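Local coordinates for protein LbaCas13a H328A (C2c2) (Lachnospiraceae bacterium NK4A179, PDB 5WLH) that binds a CRISPR guide RNA precursor and acts as an RNA-targeting, A-cleaving nuclease of the Cas13a (C2c2) family, at residues Phe118-Leu124 with Ser136-Cys142; Ile156-Phe161 with Val218-Ile223; Phe114-Phe118 with Arg151-Ile156. One frame throughout, in Å; residues are numbered along the deposited sequence.

How the contacts relate
All three contacts lie in one helical region near the N-terminus, their centres about 50 Å from the centre of the chain. Contacts 1 and 3 both use helix 115-130 and share Phe118. Contact 1 is nested inside the loop that contact 3 closes. Contact 2 follows contact 3 in the chain and shares Ile156 with it. Contact 2 has no exposed touching residue. Contact 3 is mostly buried but has exposed Arg151; contact 1 is partly buried, with Thr141 exposed. Contact 1 relies on an aromatic cluster and a proline, contact 3 on apolar packing around two phenylalanines, with the Arg151 guanidinium at the edge of Phe114. Contact 2 adds a direct hydrogen bond and a water bridge.

Contact 1. Residues Phe118-Leu124 with Ser136-Cys142; sequences FEKYAEL and SPAFETC
This is a helix-to-loop contact. Helix 115-130 packs against the loop that leads to helix 146-155. Phe118-Leu124 is regular helix; Ser136-Cys142 is extended at first, then makes a 3-10 turn at Phe139-Glu140. The CA atoms of Lys120 and Cys142 are 5.8 Å apart, those of Leu124 and Pro137 6.3 Å. Tyr121 (chi1 t) is central. Its ring forms an offset stack with Phe139 (chi1 m), centroids 4.6 Å apart and planes at 17°. Pro137 CG makes a CH-pi contact 3.6 Å from the Tyr121 ring centroid. Phe118 CD1 reaches Phe139 CZ at 3.6 Å, completing an aromatic cluster. Leu124 CB meets Pro137 CB at 3.9 Å. Lys120 NZ gives a weak hydrogen bond to Thr141 O, 3.4 Å. Within the turn, Thr141 OG1 donates to Ala138 O at 2.9 Å. Tyr121 OH and Ser136 OG both hydrogen-bond to Asp224 of helix 218-230, while Phe139 also touches helix 146-155.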
loop_
_atom_site.group_PDB
_atom_site.type_symbol
_atom_site.label_atom_id
_atom_site.label_comp_id
_atom_site.label_asym_id
_atom_site.label_seq_id
_atom_site.Cartn_x
_atom_site.Cartn_y
_atom_site.Cartn_z
ATOM N N PHE A 118 32.127 30.090 22.292
ATOM C CA PHE A 118 31.844 28.664 22.439
ATOM C C PHE A 118 31.375 28.062 21.118
ATOM O O PHE A 118 31.793 26.957 20.749
ATOM C CB PHE A 118 30.783 28.449 23.520
ATOM C CG PHE A 118 31.298 28.544 24.939
ATOM C CD1 PHE A 118 32.428 27.851 25.335
ATOM C CD2 PHE A 118 30.616 29.303 25.880
ATOM C CE1 PHE A 118 32.886 27.930 26.651
ATOM C CE2 PHE A 118 31.055 29.390 27.185
ATOM C CZ PHE A 118 32.201 28.697 27.575
ATOM N N GLU A 119 30.520 28.774 20.384
ATOM C CA GLU A 119 30.091 28.268 19.082
ATOM C C GLU A 119 31.261 28.180 18.114
ATOM O O GLU A 119 31.370 27.212 17.353
ATOM C CB GLU A 119 28.988 29.143 18.490
ATOM C CG GLU A 119 28.474 28.614 17.149
ATOM C CD GLU A 119 27.687 29.642 16.357
ATOM O OE1 GLU A 119 26.682 29.256 15.716
ATOM O OE2 GLU A 119 28.069 30.834 16.376
ATOM N N LYS A 120 32.138 29.188 18.119
ATOM C CA LYS A 120 33.320 29.150 17.266
ATOM C C LYS A 120 34.244 28.003 17.657
ATOM O O LYS A 120 34.819 27.336 16.789
ATOM C CB LYS A 120 34.055 30.487 17.337
ATOM C CG LYS A 120 35.447 30.459 16.741
ATOM C CD LYS A 120 35.405 30.548 15.229
ATOM C CE LYS A 120 36.635 31.271 14.708
ATOM N NZ LYS A 120 36.911 32.507 15.495
ATOM N N TYR A 121 34.409 27.769 18.964
ATOM C CA TYR A 121 35.121 26.590 19.444
ATOM C C TYR A 121 34.538 25.311 18.854
ATOM O O TYR A 121 35.270 24.430 18.389
ATOM C CB TYR A 121 35.041 26.541 20.970
ATOM C CG TYR A 121 35.729 25.360 21.609
ATOM C CD1 TYR A 121 35.074 24.136 21.772
ATOM C CD2 TYR A 121 37.027 25.476 22.081
ATOM C CE1 TYR A 121 35.713 23.063 22.366
ATOM C CE2 TYR A 121 37.664 24.419 22.689
ATOM C CZ TYR A 121 37.016 23.220 22.825
ATOM O OH TYR A 121 37.687 22.191 23.430
ATOM N N ALA A 122 33.214 25.180 18.913
ATOM C CA ALA A 122 32.554 24.000 18.368
ATOM C C ALA A 122 32.833 23.855 16.878
ATOM O O ALA A 122 33.073 22.745 16.389
ATOM C CB ALA A 122 31.055 24.086 18.630
ATOM N N GLU A 123 32.802 24.966 16.141
ATOM C CA GLU A 123 33.117 24.926 14.713
ATOM C C GLU A 123 34.531 24.418 14.483
ATOM O O GLU A 123 34.762 23.515 13.667
ATOM C CB GLU A 123 32.951 26.318 14.095
ATOM C CG GLU A 123 31.553 26.888 14.181
ATOM C CD GLU A 123 30.661 26.398 13.068
ATOM O OE1 GLU A 123 31.185 25.769 12.120
ATOM O OE2 GLU A 123 29.440 26.651 13.132
ATOM N N LEU A 124 35.497 24.989 15.203
ATOM C CA LEU A 124 36.881 24.567 15.034
ATOM C C LEU A 124 37.108 23.146 15.533
ATOM O O LEU A 124 37.965 22.439 14.990
ATOM C CB LEU A 124 37.819 25.537 15.748
ATOM C CG LEU A 124 37.848 26.955 15.170
ATOM C CD1 LEU A 124 39.015 27.744 15.751
ATOM C CD2 LEU A 124 37.905 26.931 13.638
ATOM N N SER A 136 41.830 19.509 20.917
ATOM C CA SER A 136 40.797 20.514 21.084
ATOM C C SER A 136 41.337 21.881 20.688
ATOM O O SER A 136 42.514 22.174 20.902
ATOM C CB SER A 136 40.318 20.567 22.534
ATOM O OG SER A 136 40.045 19.277 23.049
ATOM N N PRO A 137 40.501 22.729 20.107
ATOM C CA PRO A 137 40.943 24.085 19.783
ATOM C C PRO A 137 41.230 24.864 21.054
ATOM O O PRO A 137 40.742 24.540 22.138
ATOM C CB PRO A 137 39.755 24.684 19.025
ATOM C CG PRO A 137 38.597 23.838 19.376
ATOM C CD PRO A 137 39.114 22.476 19.689
ATOM N N ALA A 138 42.053 25.897 20.902
ATOM C CA ALA A 138 42.343 26.840 21.974
ATOM C C ALA A 138 41.480 28.082 21.791
ATOM O O ALA A 138 41.304 28.571 20.670
ATOM C CB ALA A 138 43.823 27.225 21.987
ATOM N N PHE A 139 40.934 28.589 22.894
ATOM C CA PHE A 139 39.999 29.702 22.776
ATOM C C PHE A 139 40.662 30.981 22.270
ATOM O O PHE A 139 39.957 31.874 21.784
ATOM C CB PHE A 139 39.314 29.942 24.119
ATOM C CG PHE A 139 38.128 29.053 24.354
ATOM C CD1 PHE A 139 36.918 29.314 23.734
ATOM C CD2 PHE A 139 38.229 27.943 25.176
ATOM C CE1 PHE A 139 35.821 28.497 23.947
ATOM C CE2 PHE A 139 37.140 27.124 25.391
ATOM C CZ PHE A 139 35.928 27.401 24.773
ATOM N N GLU A 140 41.995 31.080 22.347
ATOM C CA GLU A 140 42.690 32.253 21.822
ATOM C C GLU A 140 42.398 32.475 20.343
ATOM O O GLU A 140 42.386 33.620 19.876
ATOM C CB GLU A 140 44.196 32.113 22.043
ATOM C CG GLU A 140 44.638 32.347 23.474
ATOM C CD GLU A 140 44.442 31.132 24.361
ATOM O OE1 GLU A 140 44.828 31.206 25.545
ATOM O OE2 GLU A 140 43.908 30.106 23.879
ATOM N N THR A 141 42.154 31.400 19.594
ATOM C CA THR A 141 41.833 31.481 18.179
ATOM C C THR A 141 40.328 31.567 17.921
ATOM O O THR A 141 39.885 31.370 16.784
ATOM C CB THR A 141 42.443 30.285 17.441
ATOM O OG1 THR A 141 41.815 29.076 17.882
ATOM C CG2 THR A 141 43.937 30.194 17.728
ATOM N N CYS A 142 39.535 31.853 18.955
ATOM C CA CYS A 142 38.107 32.111 18.813
ATOM C C CYS A 142 37.764 33.572 19.096
ATOM O O CYS A 142 36.617 33.885 19.431
ATOM C CB CYS A 142 37.303 31.180 19.728
ATOM S SG CYS A 142 37.681 29.399 19.547
#

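Contact 2. Residues Ile156-Phe161 with Val218-Ile223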
loop_
_atom_site.group_PDB
_atom_site.type_symbol
_atom_site.label_atom_id
_atom_site.label_comp_id
_atom_site.label_asym_id
_atom_site.label_seq_id
_atom_site.Cartn_x
_atom_site.Cartn_y
_atom_site.Cartn_z
ATOM N N ILE A 156 34.087 24.272 29.942
ATOM C CA ILE A 156 33.865 23.060 29.162
ATOM C C ILE A 156 34.959 22.043 29.459
ATOM O O ILE A 156 35.433 21.345 28.559
ATOM C CB ILE A 156 33.777 23.369 27.659
ATOM C CG1 ILE A 156 34.998 24.165 27.187
ATOM C CG2 ILE A 156 32.495 24.138 27.369
ATOM C CD1 ILE A 156 35.346 23.919 25.729
ATOM N N SER A 157 35.351 21.945 30.725
ATOM C CA SER A 157 36.314 20.957 31.187
ATOM C C SER A 157 35.604 19.777 31.838
ATOM O O SER A 157 34.431 19.851 32.214
ATOM C CB SER A 157 37.299 21.582 32.183
ATOM O OG SER A 157 36.643 21.875 33.410
ATOM N N GLU A 158 36.339 18.672 31.966
ATOM C CA GLU A 158 35.813 17.528 32.699
ATOM C C GLU A 158 35.464 17.912 34.129
ATOM O O GLU A 158 34.435 17.482 34.664
ATOM C CB GLU A 158 36.827 16.390 32.694
ATOM C CG GLU A 158 36.352 15.171 33.461
ATOM C CD GLU A 158 37.211 13.946 33.206
ATOM O OE1 GLU A 158 36.952 12.887 33.823
ATOM O OE2 GLU A 158 38.144 14.053 32.393
ATOM N N THR A 159 36.317 18.716 34.764
ATOM C CA THR A 159 36.063 19.124 36.143
ATOM C C THR A 159 34.704 19.805 36.267
ATOM O O THR A 159 33.891 19.441 37.126
ATOM C CB THR A 159 37.180 20.048 36.637
ATOM O OG1 THR A 159 38.433 19.347 36.633
ATOM C CG2 THR A 159 36.872 20.532 38.048
ATOM N N ASN A 160 34.427 20.780 35.397
ATOM C CA ASN A 160 33.149 21.479 35.478
ATOM C C ASN A 160 31.988 20.568 35.099
ATOM O O ASN A 160 30.913 20.639 35.706
ATOM C CB ASN A 160 33.160 22.717 34.589
ATOM C CG ASN A 160 32.018 23.648 34.904
ATOM O OD1 ASN A 160 31.665 23.826 36.070
ATOM N ND2 ASN A 160 31.394 24.200 33.871
ATOM N N PHE A 161 32.177 19.701 34.100
ATOM C CA PHE A 161 31.119 18.755 33.767
ATOM C C PHE A 161 30.834 17.821 34.937
ATOM O O PHE A 161 29.671 17.538 35.251
ATOM C CB PHE A 161 31.500 17.964 32.506
ATOM C CG PHE A 161 31.004 18.583 31.212
ATOM C CD1 PHE A 161 31.356 19.875 30.858
ATOM C CD2 PHE A 161 30.200 17.852 30.341
ATOM C CE1 PHE A 161 30.906 20.441 29.659
ATOM C CE2 PHE A 161 29.750 18.406 29.150
ATOM C CZ PHE A 161 30.105 19.693 28.806
ATOM N N VAL A 218 38.236 12.226 27.474
ATOM C CA VAL A 218 36.922 12.783 27.801
ATOM C C VAL A 218 36.714 14.118 27.095
ATOM O O VAL A 218 35.642 14.378 26.530
ATOM C CB VAL A 218 36.748 12.913 29.325
ATOM C CG1 VAL A 218 35.590 13.859 29.633
ATOM C CG2 VAL A 218 36.491 11.553 29.939
ATOM N N GLN A 219 37.737 14.971 27.094
ATOM C CA GLN A 219 37.596 16.289 26.484
ATOM C C GLN A 219 37.307 16.186 24.987
ATOM O O GLN A 219 36.357 16.793 24.482
ATOM C CB GLN A 219 38.858 17.118 26.724
ATOM C CG GLN A 219 38.730 18.531 26.190
ATOM C CD GLN A 219 37.764 19.348 27.021
ATOM O OE1 GLN A 219 37.915 19.447 28.244
ATOM N NE2 GLN A 219 36.741 19.899 26.376
ATOM N N ARG A 220 38.122 15.427 24.259
ATOM C CA ARG A 220 37.997 15.419 22.804
ATOM C C ARG A 220 36.859 14.519 22.336
ATOM O O ARG A 220 36.127 14.870 21.403
ATOM C CB ARG A 220 39.317 14.977 22.169
ATOM C CG ARG A 220 39.393 15.225 20.675
ATOM C CD ARG A 220 39.766 16.670 20.356
ATOM N NE ARG A 220 39.586 16.945 18.939
ATOM C CZ ARG A 220 38.647 17.742 18.435
ATOM N NH1 ARG A 220 37.790 18.361 19.240
ATOM N NH2 ARG A 220 38.564 17.919 17.121
ATOM N N ASP A 221 36.691 13.365 22.969
ATOM C CA ASP A 221 35.749 12.365 22.485
ATOM C C ASP A 221 34.329 12.599 22.972
ATOM O O ASP A 221 33.380 12.230 22.267
ATOM C CB ASP A 221 36.207 10.966 22.897
ATOM C CG ASP A 221 37.384 10.479 22.065
ATOM O OD1 ASP A 221 37.308 10.588 20.826
ATOM O OD2 ASP A 221 38.382 10.008 22.643
ATOM N N PHE A 222 34.149 13.207 24.146
ATOM C CA PHE A 222 32.806 13.508 24.621
ATOM C C PHE A 222 32.525 15.007 24.630
ATOM O O PHE A 222 31.653 15.476 23.893
ATOM C CB PHE A 222 32.544 12.930 26.015
ATOM C CG PHE A 222 31.170 13.258 26.531
ATOM C CD1 PHE A 222 30.047 12.735 25.905
ATOM C CD2 PHE A 222 30.997 14.115 27.607
ATOM C CE1 PHE A 222 28.766 13.041 26.364
ATOM C CE2 PHE A 222 29.725 14.431 28.053
ATOM C CZ PHE A 222 28.611 13.888 27.433
ATOM N N ILE A 223 33.252 15.778 25.443
ATOM C CA ILE A 223 32.838 17.158 25.698
ATOM C C ILE A 223 32.852 17.965 24.412
ATOM O O ILE A 223 31.881 18.661 24.085
ATOM C CB ILE A 223 33.739 17.805 26.762
ATOM C CG1 ILE A 223 33.585 17.079 28.096
ATOM C CG2 ILE A 223 33.387 19.278 26.886
ATOM C CD1 ILE A 223 34.473 17.657 29.210
HETATM O O HOH W 1 38.830 18.466 30.361
#
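Ile223 lies over one face of the Phe161 ring. Its CG1 is 4.1 Å from the ring centroid and 10° off the normal, a CH-pi contact. Its CG2 is 3.8 Å from Phe161 CZ. The same side chain also covers the turn between two helices: Ile223 CD1 is 3.5 Å from Glu158 N, and Ile223 CG2 is 4.2 Å from Ile156 CB. Phe222 adds a looser apolar contact, with its CE2 4.1 Å from Phe161 CE2.

The polar part centres on Gln219. Its NE2 donates to Ile156 O at 2.9 Å and also bonds to Asp224. The Ile156 carbonyl belongs to the first residue that leaves helical geometry after helix 146-155. Gln219 OE1 faces a water, 2.5 Å away, which donates to it. That water accepts from Glu158 N at 3.0 Å. One side chain thus serves the Ile156 carbonyl directly and the Glu158 amide through a water.

Ser157 is the N-cap of helix 158-166. Its OG accepts from Asn160 N at 3.2 Å and also bonds to Gly154 O. On the other segment, Ile223 N bonds to Val218 O at 3.0 Å, a wider pi-type turn. Glu158 OE2 comes within 3.6 Å of Val218 CB, while its OE1 bonds to Asn205.

The contact joins the 146-155/158-166 junction to the start of helix 218-230. Helix 193-206 packs on Glu158, Val218 and Phe222, helix 103-107 on Ile156 and Phe161, and helix 115-130 on Ile156 and Gln219.

Contact 3. Residues Phe114-Phe118 with Arg151-Ile156; sequences FEKAF and RLKGII
Arg151 opens the second segment, in the last turns of helix 146-155. Its side chain is extended, chi1 to chi3 all t. Arg151 NH2 lies at the edge of the Phe114 ring, 3.3 Å from Phe114 CE2. The ring edge, at CE2, points at a face of the guanidinium, whose NH2 also makes a salt bridge to Asp110. Leu152 (chi1 m, chi2 t) meets three residues. Its CD2 sits over the Phe114 ring, 3.6 Å from the centroid, a CH-pi contact. Leu152 CD1 is 3.8 Å from Ala117 CB, and Leu152 CD2 3.8 Å from Phe118 CZ. The CA atoms of Phe114 and Leu152 are 7.7 Å apart. This is mainly apolar packing between the N-terminal end of helix 115-130, with Phe114 (phi/psi -114/3) just before it, and the C-terminal end of helix 146-155. Phe114 and Phe118 both have chi1 m. No hydrogen bond crosses. Ile155 CG2 is 3.9 Å from Phe118 CZ. Ile156, just past the helix (phi/psi -104/40), puts its CG2 3.9 Å from Phe118 CE1.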
loop_
_atom_site.group_PDB
_atom_site.type_symbol
_atom_site.label_atom_id
_atom_site.label_comp_id
_atom_site.label_asym_id
_atom_site.label_seq_id
_atom_site.Cartn_x
_atom_site.Cartn_y
_atom_site.Cartn_z
ATOM N N PHE A 114 30.073 34.834 26.116
ATOM C CA PHE A 114 30.938 33.817 25.537
ATOM C C PHE A 114 30.221 32.885 24.571
ATOM O O PHE A 114 30.852 31.961 24.052
ATOM C CB PHE A 114 31.597 33.011 26.658
ATOM C CG PHE A 114 32.162 33.873 27.732
ATOM C CD1 PHE A 114 33.112 34.837 27.421
ATOM C CD2 PHE A 114 31.722 33.760 29.044
ATOM C CE1 PHE A 114 33.636 35.659 28.412
ATOM C CE2 PHE A 114 32.243 34.581 30.040
ATOM C CZ PHE A 114 33.200 35.525 29.723
ATOM N N GLU A 115 28.931 33.112 24.307
ATOM C CA GLU A 115 28.194 32.235 23.402
ATOM C C GLU A 115 28.867 32.161 22.039
ATOM O O GLU A 115 28.998 31.074 21.461
ATOM C CB GLU A 115 26.758 32.724 23.256
ATOM C CG GLU A 115 25.890 32.451 24.457
ATOM C CD GLU A 115 24.469 32.912 24.241
ATOM O OE1 GLU A 115 24.251 33.744 23.330
ATOM O OE2 GLU A 115 23.577 32.442 24.979
ATOM N N LYS A 116 29.304 33.306 21.512
ATOM C CA LYS A 116 29.966 33.325 20.212
ATOM C C LYS A 116 31.289 32.569 20.257
ATOM O O LYS A 116 31.618 31.831 19.323
ATOM C CB LYS A 116 30.186 34.767 19.752
ATOM C CG LYS A 116 29.078 35.338 18.860
ATOM C CD LYS A 116 29.038 34.657 17.491
ATOM C CE LYS A 116 27.606 34.337 17.065
ATOM N NZ LYS A 116 27.539 33.170 16.136
ATOM N N ALA A 117 32.063 32.738 21.330
ATOM C CA ALA A 117 33.335 32.029 21.431
ATOM C C ALA A 117 33.120 30.522 21.509
ATOM O O ALA A 117 33.840 29.748 20.865
ATOM C CB ALA A 117 34.117 32.521 22.650
ATOM N N PHE A 118 32.127 30.090 22.292
ATOM C CA PHE A 118 31.844 28.664 22.439
ATOM C C PHE A 118 31.375 28.062 21.118
ATOM O O PHE A 118 31.793 26.957 20.749
ATOM C CB PHE A 118 30.783 28.449 23.520
ATOM C CG PHE A 118 31.298 28.544 24.939
ATOM C CD1 PHE A 118 32.428 27.851 25.335
ATOM C CD2 PHE A 118 30.616 29.303 25.880
ATOM C CE1 PHE A 118 32.886 27.930 26.651
ATOM C CE2 PHE A 118 31.055 29.390 27.185
ATOM C CZ PHE A 118 32.201 28.697 27.575
ATOM N N ARG A 151 39.231 30.714 31.499
ATOM C CA ARG A 151 37.915 30.537 32.107
ATOM C C ARG A 151 37.013 29.676 31.228
ATOM O O ARG A 151 36.359 28.744 31.711
ATOM C CB ARG A 151 37.262 31.894 32.366
ATOM C CG ARG A 151 35.904 31.796 33.017
ATOM C CD ARG A 151 35.256 33.175 33.100
ATOM N NE ARG A 151 33.934 33.109 33.703
ATOM C CZ ARG A 151 33.056 34.104 33.683
ATOM N NH1 ARG A 151 31.871 33.948 34.255
ATOM N NH2 ARG A 151 33.364 35.252 33.087
ATOM N N LEU A 152 36.957 29.983 29.933
ATOM C CA LEU A 152 36.077 29.243 29.031
ATOM C C LEU A 152 36.477 27.778 28.969
ATOM O O LEU A 152 35.629 26.882 29.084
ATOM C CB LEU A 152 36.110 29.877 27.641
ATOM C CG LEU A 152 35.659 31.336 27.589
ATOM C CD1 LEU A 152 35.294 31.767 26.156
ATOM C CD2 LEU A 152 34.488 31.543 28.521
ATOM N N LYS A 153 37.776 27.514 28.808
ATOM C CA LYS A 153 38.255 26.135 28.805
ATOM C C LYS A 153 37.833 25.408 30.079
ATOM O O LYS A 153 37.497 24.218 30.045
ATOM C CB LYS A 153 39.775 26.136 28.621
ATOM C CG LYS A 153 40.472 24.804 28.800
ATOM C CD LYS A 153 41.976 24.993 28.651
ATOM C CE LYS A 153 42.749 24.005 29.506
ATOM N NZ LYS A 153 43.549 23.064 28.673
ATOM N N GLY A 154 37.804 26.116 31.213
ATOM C CA GLY A 154 37.368 25.483 32.445
ATOM C C GLY A 154 35.880 25.187 32.460
ATOM O O GLY A 154 35.440 24.183 33.024
ATOM N N ILE A 155 35.081 26.050 31.832
ATOM C CA ILE A 155 33.643 25.812 31.783
ATOM C C ILE A 155 33.343 24.527 31.021
ATOM O O ILE A 155 32.445 23.761 31.395
ATOM C CB ILE A 155 32.920 27.021 31.157
ATOM C CG1 ILE A 155 32.922 28.205 32.129
ATOM C CG2 ILE A 155 31.466 26.668 30.831
ATOM C CD1 ILE A 155 32.237 29.436 31.574
ATOM N N ILE A 156 34.087 24.272 29.942
ATOM C CA ILE A 156 33.865 23.060 29.162
ATOM C C ILE A 156 34.959 22.043 29.459
ATOM O O ILE A 156 35.433 21.345 28.559
ATOM C CB ILE A 156 33.777 23.369 27.659
ATOM C CG1 ILE A 156 34.998 24.165 27.187
ATOM C CG2 ILE A 156 32.495 24.138 27.369
ATOM C CD1 ILE A 156 35.346 23.919 25.729
#